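PDB 1ZPV: UPF0237 protein SP_0238 from Streptococcus pneumoniae, which is of unknown biochemical function but forms a homodimer of ACT domains, a fold that in other proteins often binds small regulatory ligands. Local coordinates for residues C[24-29]-C[49-54]; C[34-39]-C[45-50]; C[64-69]-C[77-82]. All blocks are in the same frame, centred on the assembly; numbering follows the deposited sequence.

Contact 1. Residues C[24-29]-C[49-54]; sequences GKIAEL and AVVSSD
Ile26 of helix 18-28 meets Val51 and Ala49 of strand 44-53 inside the beta-alpha-beta-beta-alpha-beta sandwich of the ACT domain. The helix lies on one face of the four-stranded antiparallel sheet, and this contact is one small part of that interface. It buries 91 Å² over both sides. Within the helical segment, Ile26 alone touches the strand segment.

Two methyls of Ile26 rest on one methyl of Val51. Ile26 CD1 lies 3.8 Å from Val51 CG1. Ile26 CG2 lies 3.9 Å from the same Val51 CG1. The two side chains cross obliquely. Ala49 is a looser neighbour, with its CB 4.4 Å from Ile26 CD1.

The torsions of Ile26 explain the reach. CG1 is anti to the carbonyl carbon (chi1 -65°), and the chain then runs extended through chi2 (170°), which carries CD1 to the strand. Strand alternation does the rest. Ala49 and Val51 turn their CB atoms to the helix, while Val50 between them turns away and packs on Leu41 of the second subunit.

Further out, Ile8 of strand 4-12 touches both Ile26 and Val51. Ile33 and Phe66 also pack on Ile26, so it is enclosed by sheet and by the second helix. One residue earlier, Lys25 forms salt bridges to Glu65 of helix 59-72 and to Glu28 of its own turn. Lys25 NZ sits 2.9 Å from Glu28 OE2, meeting it on the syn side, 21° out of the carboxylate plane.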
ATOM      1  N   GLY C  24     -22.911  -1.246   5.865  1.00 17.63           N
ATOM      2  CA  GLY C  24     -24.166  -1.818   6.349  1.00 17.28           C
ATOM      3  C   GLY C  24     -23.914  -2.906   7.383  1.00 17.12           C
ATOM      4  O   GLY C  24     -24.577  -2.917   8.427  1.00 16.88           O
ATOM      5  N   LYS C  25     -22.942  -3.792   7.108  1.00 15.48           N
ATOM      6  CA  LYS C  25     -22.534  -4.834   8.084  1.00 16.70           C
ATOM      7  C   LYS C  25     -21.973  -4.243   9.391  1.00 16.95           C
ATOM      8  O   LYS C  25     -22.322  -4.687  10.501  1.00 17.31           O
ATOM      9  CB  LYS C  25     -21.478  -5.757   7.457  1.00 15.48           C
ATOM     10  CG  LYS C  25     -21.119  -6.969   8.325  1.00 17.70           C
ATOM     11  CD  LYS C  25     -22.333  -7.848   8.563  1.00 17.68           C
ATOM     12  CE  LYS C  25     -21.958  -9.074   9.386  1.00 22.29           C
ATOM     13  NZ  LYS C  25     -23.148  -9.968   9.491  1.00 22.40           N
ATOM     14  N   ILE C  26     -21.096  -3.248   9.252  1.00 16.85           N
ATOM     15  CA  ILE C  26     -20.540  -2.532  10.425  1.00 17.37           C
ATOM     16  C   ILE C  26     -21.662  -1.948  11.319  1.00 17.46           C
ATOM     17  O   ILE C  26     -21.645  -2.113  12.542  1.00 17.81           O
ATOM     18  CB  ILE C  26     -19.539  -1.445   9.973  1.00 17.54           C
ATOM     19  CG1 ILE C  26     -18.309  -2.052   9.292  1.00 17.61           C
ATOM     20  CG2 ILE C  26     -19.124  -0.531  11.107  1.00 17.02           C
ATOM     21  CD1 ILE C  26     -17.451  -0.956   8.624  1.00 16.35           C
ATOM     22  N   ALA C  27     -22.647  -1.283  10.714  1.00 18.25           N
ATOM     23  CA  ALA C  27     -23.793  -0.749  11.457  1.00 18.86           C
ATOM     24  C   ALA C  27     -24.668  -1.878  12.089  1.00 19.90           C
ATOM     25  O   ALA C  27     -25.090  -1.749  13.234  1.00 19.20           O
ATOM     26  CB  ALA C  27     -24.640   0.158  10.554  1.00 17.01           C
ATOM     27  N   GLU C  28     -24.882  -2.982  11.368  1.00 21.22           N
ATOM     28  CA  GLU C  28     -25.641  -4.142  11.905  1.00 23.19           C
ATOM     29  C   GLU C  28     -24.984  -4.699  13.168  1.00 22.65           C
ATOM     30  O   GLU C  28     -25.656  -5.097  14.135  1.00 23.55           O
ATOM     31  CB  GLU C  28     -25.817  -5.257  10.852  1.00 24.41           C
ATOM     32  CG  GLU C  28     -26.424  -6.590  11.412  1.00 27.76           C
ATOM     33  CD  GLU C  28     -25.831  -7.860  10.733  1.00 32.99           C
ATOM     34  OE1 GLU C  28     -26.389  -8.292   9.692  1.00 35.82           O
ATOM     35  OE2 GLU C  28     -24.811  -8.410  11.221  1.00 30.33           O
ATOM     36  N   LEU C  29     -23.655  -4.689  13.173  1.00 21.28           N
ATOM     37  CA  LEU C  29     -22.885  -5.135  14.318  1.00 20.78           C
ATOM     38  C   LEU C  29     -22.809  -4.114  15.446  1.00 20.24           C
ATOM     39  O   LEU C  29     -22.144  -4.373  16.444  1.00 21.10           O
ATOM     40  CB  LEU C  29     -21.473  -5.516  13.861  1.00 20.33           C
ATOM     41  CG  LEU C  29     -21.405  -6.815  13.010  1.00 20.66           C
ATOM     42  CD1 LEU C  29     -20.040  -6.859  12.393  1.00 18.55           C
ATOM     43  CD2 LEU C  29     -21.705  -8.137  13.754  1.00 19.85           C
ATOM     44  N   ALA C  49     -11.349   0.911   7.007  1.00 21.46           N
ATOM     45  CA  ALA C  49     -12.200   1.619   7.957  1.00 19.59           C
ATOM     46  C   ALA C  49     -11.677   1.395   9.366  1.00 19.45           C
ATOM     47  O   ALA C  49     -11.204   0.306   9.706  1.00 18.57           O
ATOM     48  CB  ALA C  49     -13.658   1.174   7.878  1.00 19.15           C
ATOM     49  N   VAL C  50     -11.765   2.437  10.160  1.00 17.26           N
ATOM     50  CA  VAL C  50     -11.442   2.348  11.574  1.00 17.71           C
ATOM     51  C   VAL C  50     -12.781   2.424  12.252  1.00 17.99           C
ATOM     52  O   VAL C  50     -13.552   3.363  12.016  1.00 18.16           O
ATOM     53  CB  VAL C  50     -10.497   3.484  12.057  1.00 17.08           C
ATOM     54  CG1 VAL C  50     -10.454   3.564  13.626  1.00 15.88           C
ATOM     55  CG2 VAL C  50      -9.081   3.277  11.520  1.00 17.94           C
ATOM     56  N   VAL C  51     -13.037   1.423  13.092  1.00 17.59           N
ATOM     57  CA  VAL C  51     -14.336   1.247  13.722  1.00 18.01           C
ATOM     58  C   VAL C  51     -14.112   1.171  15.237  1.00 18.64           C
ATOM     59  O   VAL C  51     -12.992   0.893  15.715  1.00 19.29           O
ATOM     60  CB  VAL C  51     -15.046  -0.036  13.146  1.00 16.64           C
ATOM     61  CG1 VAL C  51     -15.308   0.145  11.583  1.00 14.08           C
ATOM     62  CG2 VAL C  51     -14.214  -1.317  13.444  1.00 15.70           C
ATOM     63  N   SER C  52     -15.154   1.464  15.997  1.00 19.31           N
ATOM     64  CA  SER C  52     -15.074   1.397  17.465  1.00 19.37           C
ATOM     65  C   SER C  52     -16.432   1.101  18.081  1.00 20.51           C
ATOM     66  O   SER C  52     -17.501   1.217  17.412  1.00 19.10           O
ATOM     67  CB  SER C  52     -14.519   2.717  18.029  1.00 19.54           C
ATOM     68  OG  SER C  52     -15.426   3.779  17.772  1.00 20.08           O
ATOM     69  N   SER C  53     -16.389   0.683  19.340  1.00 20.26           N
ATOM     70  CA  SER C  53     -17.587   0.479  20.137  1.00 22.16           C
ATOM     71  C   SER C  53     -17.297   0.940  21.556  1.00 22.61           C
ATOM     72  O   SER C  53     -16.156   0.866  22.005  1.00 21.47           O
ATOM     73  CB  SER C  53     -17.945  -1.001  20.173  1.00 22.43           C
ATOM     74  OG  SER C  53     -19.156  -1.224  20.915  1.00 25.31           O
ATOM     75  N   ASP C  54     -18.328   1.359  22.273  1.00 24.54           N
ATOM     76  CA  ASP C  54     -18.183   1.618  23.716  1.00 26.84           C
ATOM     77  C   ASP C  54     -18.285   0.359  24.580  1.00 27.66           C
ATOM     78  O   ASP C  54     -18.123   0.432  25.798  1.00 29.17           O
ATOM     79  CB  ASP C  54     -19.099   2.761  24.200  0.50 27.02           C
ATOM     80  CG  ASP C  54     -20.568   2.368  24.292  0.50 28.65           C
ATOM     81  OD1 ASP C  54     -20.937   1.222  23.960  0.50 30.33           O
ATOM     82  OD2 ASP C  54     -21.374   3.230  24.715  0.50 32.17           O
TER

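Contact 2. Residues C[34-39]-C[45-50]; sequences DDISQT and FTMMAV
Thr39 O is gripped by two donors of Thr46. Thr46 N and Thr46 OG1 each lie 2.8 Å from Thr39 O and reach it from opposite faces of the carbonyl plane. A chi1 of 75° holds OG1 between the backbone N and the carbonyl carbon of Thr46, which points OG1 at Thr39 O on the facing strand.

The two strands form an antiparallel beta hairpin. Asp35 with Val50, Ser37 with Met48 and Thr39 with Thr46 are hydrogen-bonded pairs. At one end Asp34 and Asp35 both face Val50, a classic beta bulge. Asp34 N donates to Val50 O at 2.8 Å, and Asp35 N gives the same oxygen only a weak bond. Asp34 OD2 turns to Lys5 and Ser52.

Gln38 lies alongside Met47 and Phe45. Gln38 CG is 3.6 Å from Met47 CB, and Gln38 CB is 3.7 Å from Phe45 CZ. In a separate methyl contact, the selenomethionine Met47 brings CE to within 3.8 Å of Ile36 CD1.

Strand 44-53 lies between strand 32-41 and strand 4-12. Phe45 and Met47 pack under helix 18-28, whereas Ser37 and Met48 face the second subunit from the other side of the sheet.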
ATOM      1  N   ASP C  34     -15.332   5.457  12.649  1.00 18.91           N
ATOM      2  CA  ASP C  34     -14.566   6.664  12.964  1.00 19.40           C
ATOM      3  C   ASP C  34     -13.892   7.279  11.743  1.00 18.72           C
ATOM      4  O   ASP C  34     -13.684   8.496  11.675  1.00 18.46           O
ATOM      5  CB  ASP C  34     -13.533   6.324  14.028  1.00 20.05           C
ATOM      6  CG  ASP C  34     -14.191   5.807  15.298  1.00 20.97           C
ATOM      7  OD1 ASP C  34     -15.099   6.477  15.779  1.00 23.58           O
ATOM      8  OD2 ASP C  34     -13.830   4.717  15.768  1.00 23.62           O
ATOM      9  N   ASP C  35     -13.523   6.431  10.786  1.00 18.12           N
ATOM     10  CA  ASP C  35     -12.894   6.912   9.557  1.00 18.27           C
ATOM     11  C   ASP C  35     -12.974   5.819   8.506  1.00 17.90           C
ATOM     12  O   ASP C  35     -13.083   4.623   8.830  1.00 18.07           O
ATOM     13  CB  ASP C  35     -11.415   7.315   9.756  1.00 17.98           C
ATOM     14  CG  ASP C  35     -10.954   8.393   8.746  1.00 22.59           C
ATOM     15  OD1 ASP C  35     -11.693   8.632   7.761  1.00 24.31           O
ATOM     16  OD2 ASP C  35      -9.833   8.949   8.916  1.00 23.49           O
ATOM     17  N   ILE C  36     -12.923   6.242   7.254  1.00 18.04           N
ATOM     18  CA  ILE C  36     -13.058   5.302   6.111  1.00 19.63           C
ATOM     19  C   ILE C  36     -12.321   5.890   4.915  1.00 19.29           C
ATOM     20  O   ILE C  36     -12.154   7.136   4.787  1.00 18.62           O
ATOM     21  CB  ILE C  36     -14.559   5.011   5.822  1.00 19.79           C
ATOM     22  CG1 ILE C  36     -14.765   3.782   4.914  1.00 22.00           C
ATOM     23  CG2 ILE C  36     -15.319   6.270   5.281  1.00 20.07           C
ATOM     24  CD1 ILE C  36     -16.206   3.338   4.826  1.00 23.74           C
ATOM     25  N   SER C  37     -11.855   4.998   4.048  1.00 20.19           N
ATOM     26  CA  SER C  37     -11.238   5.395   2.809  1.00 21.28           C
ATOM     27  C   SER C  37     -11.363   4.231   1.830  1.00 21.02           C
ATOM     28  O   SER C  37     -11.479   3.079   2.239  1.00 19.38           O
ATOM     29  CB  SER C  37      -9.773   5.765   3.051  1.00 22.94           C
ATOM     30  OG  SER C  37      -9.153   6.339   1.905  1.00 25.70           O
ATOM     31  N   GLN C  38     -11.367   4.556   0.548  1.00 20.50           N
ATOM     32  CA  GLN C  38     -11.432   3.550  -0.520  1.00 21.94           C
ATOM     33  C   GLN C  38     -10.525   3.947  -1.651  1.00 22.37           C
ATOM     34  O   GLN C  38     -10.318   5.143  -1.897  1.00 21.56           O
ATOM     35  CB  GLN C  38     -12.839   3.390  -1.089  1.00 20.34           C
ATOM     36  CG  GLN C  38     -13.950   3.275  -0.072  1.00 24.13           C
ATOM     37  CD  GLN C  38     -14.537   4.629   0.343  1.00 27.36           C
ATOM     38  OE1 GLN C  38     -14.328   5.088   1.481  1.00 26.42           O
ATOM     39  NE2 GLN C  38     -15.299   5.262  -0.573  1.00 27.20           N
ATOM     40  N   THR C  39      -9.989   2.937  -2.346  1.00 23.28           N
ATOM     41  CA  THR C  39      -9.194   3.174  -3.543  1.00 24.70           C
ATOM     42  C   THR C  39      -9.248   1.979  -4.452  1.00 22.80           C
ATOM     43  O   THR C  39      -9.220   0.828  -3.987  1.00 21.70           O
ATOM     44  CB  THR C  39      -7.678   3.367  -3.303  1.00 26.01           C
ATOM     45  OG1 THR C  39      -7.412   3.814  -1.973  1.00 31.82           O
ATOM     46  CG2 THR C  39      -7.144   4.393  -4.345  1.00 27.54           C
ATOM     47  N   PHE C  45     -10.481  -3.331  -5.978  1.00 19.53           N
ATOM     48  CA  PHE C  45     -11.133  -2.302  -5.209  1.00 20.07           C
ATOM     49  C   PHE C  45     -10.769  -2.555  -3.767  1.00 19.56           C
ATOM     50  O   PHE C  45     -10.834  -3.693  -3.303  1.00 20.32           O
ATOM     51  CB  PHE C  45     -12.664  -2.352  -5.367  1.00 20.83           C
ATOM     52  CG  PHE C  45     -13.361  -1.337  -4.511  1.00 22.05           C
ATOM     53  CD1 PHE C  45     -13.212   0.029  -4.783  1.00 24.91           C
ATOM     54  CD2 PHE C  45     -14.123  -1.724  -3.402  1.00 22.79           C
ATOM     55  CE1 PHE C  45     -13.822   0.982  -3.984  1.00 24.45           C
ATOM     56  CE2 PHE C  45     -14.757  -0.725  -2.573  1.00 20.51           C
ATOM     57  CZ  PHE C  45     -14.590   0.594  -2.868  1.00 23.18           C
ATOM     58  N   THR C  46     -10.355  -1.512  -3.059  1.00 19.17           N
ATOM     59  CA  THR C  46      -9.938  -1.668  -1.686  1.00 18.53           C
ATOM     60  C   THR C  46     -10.601  -0.616  -0.789  1.00 19.76           C
ATOM     61  O   THR C  46     -10.914   0.485  -1.235  1.00 17.96           O
ATOM     62  CB  THR C  46      -8.425  -1.537  -1.535  1.00 19.86           C
ATOM     63  OG1 THR C  46      -8.063  -0.160  -1.651  1.00 20.10           O
ATOM     64  CG2 THR C  46      -7.681  -2.372  -2.615  1.00 18.21           C
HETATM   65  N   MSE C  47     -10.884  -0.980   0.451  1.00 19.25           N
HETATM   66  CA  MSE C  47     -11.322   0.071   1.381  1.00 21.77           C
HETATM   67  C   MSE C  47     -10.731  -0.242   2.719  1.00 21.45           C
HETATM   68  O   MSE C  47     -10.328  -1.385   2.978  1.00 21.57           O
HETATM   69  CB  MSE C  47     -12.857   0.226   1.439  1.00 22.91           C
HETATM   70  CG  MSE C  47     -13.588  -0.980   1.749  1.00 27.31           C
HETATM   71 SE   MSE C  47     -15.533  -0.770   1.614  0.90 35.29          SE
HETATM   72  CE  MSE C  47     -15.832   0.016   3.107  1.00 26.25           C
HETATM   73  N   MSE C  48     -10.651   0.772   3.551  1.00 22.44           N
HETATM   74  CA  MSE C  48     -10.202   0.576   4.907  1.00 24.56           C
HETATM   75  C   MSE C  48     -11.060   1.430   5.809  1.00 22.85           C
HETATM   76  O   MSE C  48     -11.503   2.525   5.401  1.00 22.37           O
HETATM   77  CB  MSE C  48      -8.723   0.904   5.006  1.00 26.55           C
HETATM   78  CG  MSE C  48      -7.855  -0.151   4.310  1.00 34.97           C
HETATM   79 SE   MSE C  48      -5.971   0.056   4.636  0.70 51.46          SE
HETATM   80  CE  MSE C  48      -5.345  -1.655   4.327  1.00 47.72           C
ATOM     81  N   ALA C  49     -11.349   0.911   7.007  1.00 21.46           N
ATOM     82  CA  ALA C  49     -12.200   1.619   7.957  1.00 19.59           C
ATOM     83  C   ALA C  49     -11.677   1.395   9.366  1.00 19.45           C
ATOM     84  O   ALA C  49     -11.204   0.306   9.706  1.00 18.57           O
ATOM     85  CB  ALA C  49     -13.658   1.174   7.878  1.00 19.15           C
ATOM     86  N   VAL C  50     -11.765   2.437  10.160  1.00 17.26           N
ATOM     87  CA  VAL C  50     -11.442   2.348  11.574  1.00 17.71           C
ATOM     88  C   VAL C  50     -12.781   2.424  12.252  1.00 17.99           C
ATOM     89  O   VAL C  50     -13.552   3.363  12.016  1.00 18.16           O
ATOM     90  CB  VAL C  50     -10.497   3.484  12.057  1.00 17.08           C
ATOM     91  CG1 VAL C  50     -10.454   3.564  13.626  1.00 15.88           C
ATOM     92  CG2 VAL C  50      -9.081   3.277  11.520  1.00 17.94           C
TER

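Contact 3. Residues C[64-69]-C[77-82]; sequences NEFEAF and INIQSA
Ile77 of strand 75-81 pushes its branches into a hollow on helix 59-72 formed by Phe66 and Phe69. The short helix and strand segments run nearly antiparallel, 164° apart, with axes 7.3 Å from each other.

Each branch of Ile77 has its own seat. With chi1 at -57°, CG1 lies beside the backbone N and CG2 falls anti to it. Ile77 CG2 lies 3.8 Å from Phe66 CB. CD1, on the other branch, lies 3.6 Å from Phe66 O. The same CD1 also meets the edge of the Phe69 ring, 4.1 Å from Phe69 CD2.

Phe66 is the bump in return. Its ring lies against both isoleucines, and its CE1 is 3.8 Å from Ile79 CD1. Leu29 covers the ring face turned away from these isoleucines, and Ile26 lies past its CZ end, so Phe66 fills space between two helices and the sheet.

Water takes over beside the apolar patch. One water accepts from Ile77 N at 2.9 Å and donates to Glu67 O. Another donates to Ile77 O and, weakly, to Glu67 OE2. Helix and strand are therefore held directly by fitting hydrocarbon surfaces, and the polar links between them pass through solvent.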
ATOM      1  N   ASN C  64     -14.371 -14.048  12.260  1.00 18.27           N
ATOM      2  CA  ASN C  64     -15.152 -15.060  11.550  1.00 19.32           C
ATOM      3  C   ASN C  64     -16.331 -14.464  10.806  1.00 18.08           C
ATOM      4  O   ASN C  64     -16.591 -14.826   9.659  1.00 17.70           O
ATOM      5  CB  ASN C  64     -15.656 -16.156  12.501  1.00 18.49           C
ATOM      6  CG  ASN C  64     -14.587 -17.236  12.758  1.00 23.84           C
ATOM      7  OD1 ASN C  64     -13.496 -17.196  12.195  1.00 24.78           O
ATOM      8  ND2 ASN C  64     -14.901 -18.177  13.633  1.00 27.25           N
ATOM      9  N   GLU C  65     -17.062 -13.592  11.481  1.00 17.68           N
ATOM     10  CA  GLU C  65     -18.256 -12.968  10.899  1.00 18.19           C
ATOM     11  C   GLU C  65     -17.934 -12.077   9.690  1.00 18.15           C
ATOM     12  O   GLU C  65     -18.641 -12.140   8.664  1.00 18.74           O
ATOM     13  CB  GLU C  65     -19.002 -12.195  11.974  1.00 18.64           C
ATOM     14  CG  GLU C  65     -20.243 -11.507  11.498  1.00 22.43           C
ATOM     15  CD  GLU C  65     -21.457 -12.430  11.416  1.00 23.60           C
ATOM     16  OE1 GLU C  65     -21.339 -13.678  11.557  1.00 24.85           O
ATOM     17  OE2 GLU C  65     -22.539 -11.863  11.213  1.00 27.57           O
ATOM     18  N   PHE C  66     -16.862 -11.285   9.779  1.00 17.49           N
ATOM     19  CA  PHE C  66     -16.454 -10.456   8.641  1.00 18.94           C
ATOM     20  C   PHE C  66     -15.963 -11.278   7.436  1.00 18.71           C
ATOM     21  O   PHE C  66     -16.291 -10.965   6.297  1.00 18.61           O
ATOM     22  CB  PHE C  66     -15.433  -9.391   9.083  1.00 18.85           C
ATOM     23  CG  PHE C  66     -16.081  -8.133   9.635  1.00 18.36           C
ATOM     24  CD1 PHE C  66     -15.905  -7.754  10.955  1.00 20.65           C
ATOM     25  CD2 PHE C  66     -16.861  -7.332   8.825  1.00 16.34           C
ATOM     26  CE1 PHE C  66     -16.497  -6.546  11.440  1.00 20.25           C
ATOM     27  CE2 PHE C  66     -17.459  -6.163   9.292  1.00 20.73           C
ATOM     28  CZ  PHE C  66     -17.292  -5.765  10.587  1.00 20.47           C
ATOM     29  N   GLU C  67     -15.232 -12.341   7.703  1.00 19.56           N
ATOM     30  CA  GLU C  67     -14.758 -13.223   6.640  1.00 21.85           C
ATOM     31  C   GLU C  67     -15.953 -13.919   5.976  1.00 21.71           C
ATOM     32  O   GLU C  67     -16.035 -14.024   4.747  1.00 22.59           O
ATOM     33  CB  GLU C  67     -13.732 -14.216   7.200  1.00 23.49           C
ATOM     34  CG  GLU C  67     -13.382 -15.360   6.245  1.00 27.22           C
ATOM     35  CD  GLU C  67     -12.255 -16.217   6.773  1.00 37.39           C
ATOM     36  OE1 GLU C  67     -12.455 -16.972   7.768  1.00 41.84           O
ATOM     37  OE2 GLU C  67     -11.157 -16.148   6.174  1.00 40.61           O
ATOM     38  N   ALA C  68     -16.897 -14.384   6.778  1.00 21.91           N
ATOM     39  CA  ALA C  68     -18.087 -15.020   6.226  1.00 21.51           C
ATOM     40  C   ALA C  68     -18.921 -14.030   5.397  1.00 21.69           C
ATOM     41  O   ALA C  68     -19.394 -14.385   4.299  1.00 21.23           O
ATOM     42  CB  ALA C  68     -18.937 -15.645   7.334  1.00 22.19           C
ATOM     43  N   PHE C  69     -19.120 -12.811   5.920  1.00 20.28           N
ATOM     44  CA  PHE C  69     -19.850 -11.787   5.184  1.00 20.00           C
ATOM     45  C   PHE C  69     -19.119 -11.385   3.896  1.00 19.38           C
ATOM     46  O   PHE C  69     -19.735 -11.274   2.822  1.00 18.13           O
ATOM     47  CB  PHE C  69     -20.118 -10.534   6.027  1.00 20.69           C
ATOM     48  CG  PHE C  69     -20.820  -9.444   5.245  1.00 20.71           C
ATOM     49  CD1 PHE C  69     -22.162  -9.563   4.929  1.00 23.18           C
ATOM     50  CD2 PHE C  69     -20.103  -8.336   4.766  1.00 23.05           C
ATOM     51  CE1 PHE C  69     -22.811  -8.583   4.152  1.00 23.94           C
ATOM     52  CE2 PHE C  69     -20.729  -7.339   4.019  1.00 22.78           C
ATOM     53  CZ  PHE C  69     -22.098  -7.465   3.700  1.00 21.29           C
ATOM     54  N   ILE C  77     -12.192  -9.794   3.781  1.00 18.67           N
ATOM     55  CA  ILE C  77     -12.247  -8.764   4.825  1.00 19.66           C
ATOM     56  C   ILE C  77     -11.369  -9.156   6.015  1.00 20.32           C
ATOM     57  O   ILE C  77     -11.551 -10.219   6.573  1.00 20.57           O
ATOM     58  CB  ILE C  77     -13.667  -8.493   5.306  1.00 18.69           C
ATOM     59  CG1 ILE C  77     -14.545  -8.083   4.122  1.00 17.87           C
ATOM     60  CG2 ILE C  77     -13.644  -7.374   6.432  1.00 18.33           C
ATOM     61  CD1 ILE C  77     -16.062  -7.942   4.407  1.00 16.53           C
ATOM     62  N   ASN C  78     -10.465  -8.270   6.415  1.00 20.88           N
ATOM     63  CA  ASN C  78      -9.594  -8.545   7.552  1.00 21.04           C
ATOM     64  C   ASN C  78      -9.968  -7.554   8.659  1.00 20.86           C
ATOM     65  O   ASN C  78     -10.319  -6.387   8.370  1.00 20.98           O
ATOM     66  CB  ASN C  78      -8.113  -8.447   7.126  1.00 22.18           C
ATOM     67  CG  ASN C  78      -7.611  -9.713   6.359  1.00 28.39           C
ATOM     68  OD1 ASN C  78      -6.896 -10.561   6.922  1.00 33.73           O
ATOM     69  ND2 ASN C  78      -7.980  -9.835   5.090  1.00 30.57           N
ATOM     70  N   ILE C  79      -9.972  -8.000   9.907  1.00 18.59           N
ATOM     71  CA  ILE C  79     -10.136  -7.042  11.026  1.00 19.24           C
ATOM     72  C   ILE C  79      -9.008  -7.234  12.042  1.00 20.10           C
ATOM     73  O   ILE C  79      -8.643  -8.380  12.366  1.00 20.65           O
ATOM     74  CB  ILE C  79     -11.564  -7.105  11.668  1.00 19.06           C
ATOM     75  CG1 ILE C  79     -11.729  -6.061  12.799  1.00 18.62           C
ATOM     76  CG2 ILE C  79     -11.944  -8.550  12.086  1.00 20.96           C
ATOM     77  CD1 ILE C  79     -13.187  -5.904  13.286  1.00 20.53           C
ATOM     78  N   GLN C  80      -8.455  -6.119  12.534  1.00 19.83           N
ATOM     79  CA  GLN C  80      -7.340  -6.147  13.460  1.00 19.61           C
ATOM     80  C   GLN C  80      -7.704  -5.243  14.642  1.00 19.50           C
ATOM     81  O   GLN C  80      -7.994  -4.068  14.426  1.00 19.50           O
ATOM     82  CB  GLN C  80      -6.102  -5.598  12.731  1.00 20.18           C
ATOM     83  CG  GLN C  80      -4.866  -5.406  13.578  1.00 24.80           C
ATOM     84  CD  GLN C  80      -4.348  -6.721  14.139  1.00 30.70           C
ATOM     85  OE1 GLN C  80      -3.863  -7.578  13.396  1.00 31.88           O
ATOM     86  NE2 GLN C  80      -4.466  -6.889  15.458  1.00 30.71           N
ATOM     87  N   SER C  81      -7.671  -5.769  15.870  1.00 17.43           N
ATOM     88  CA  SER C  81      -7.858  -4.921  17.056  1.00 18.54           C
ATOM     89  C   SER C  81      -6.720  -3.913  17.092  1.00 18.81           C
ATOM     90  O   SER C  81      -5.542  -4.281  16.890  1.00 19.62           O
ATOM     91  CB  SER C  81      -7.831  -5.760  18.348  1.00 17.69           C
ATOM     92  OG  SER C  81      -7.942  -4.906  19.451  1.00 18.45           O
ATOM     93  N   ALA C  82      -7.054  -2.673  17.435  1.00 19.45           N
ATOM     94  CA  ALA C  82      -6.070  -1.599  17.633  1.00 20.52           C
ATOM     95  C   ALA C  82      -5.193  -1.819  18.885  1.00 19.61           C
ATOM     96  O   ALA C  82      -4.115  -1.230  18.998  1.00 19.73           O
ATOM     97  CB  ALA C  82      -6.794  -0.263  17.741  1.00 21.81           C
TER
HETATM   98  O   HOH W   1     -13.755 -12.216   3.494  1.00 26.22           O
HETATM   99  O   HOH W   2     -10.381 -12.805   6.134  1.00 47.10           O

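Overall arrangement
From the N terminus, strand 4-12 leads to helix 18-28, where contact 1 opens. The chain then enters strand 32-41 and returns along strand 44-53, so contact 2 closes the hairpin. Contact 2 opens inside the span of contact 1, and both end on strand 44-53, sharing Ala49 and Val50. A probable hydrogen bond from Ser52 to Asp34 joins them. Contact 3 follows in series and sets helix 59-72 on the last strand, 75-81, at the other edge of the sheet. The Lys25-Glu65 salt bridge and the packing of Leu29 on Phe66 join contacts 1 and 3, between helix 59-72 and helix 18-28 with the loop after it. Contacts 2 and 3 do not touch.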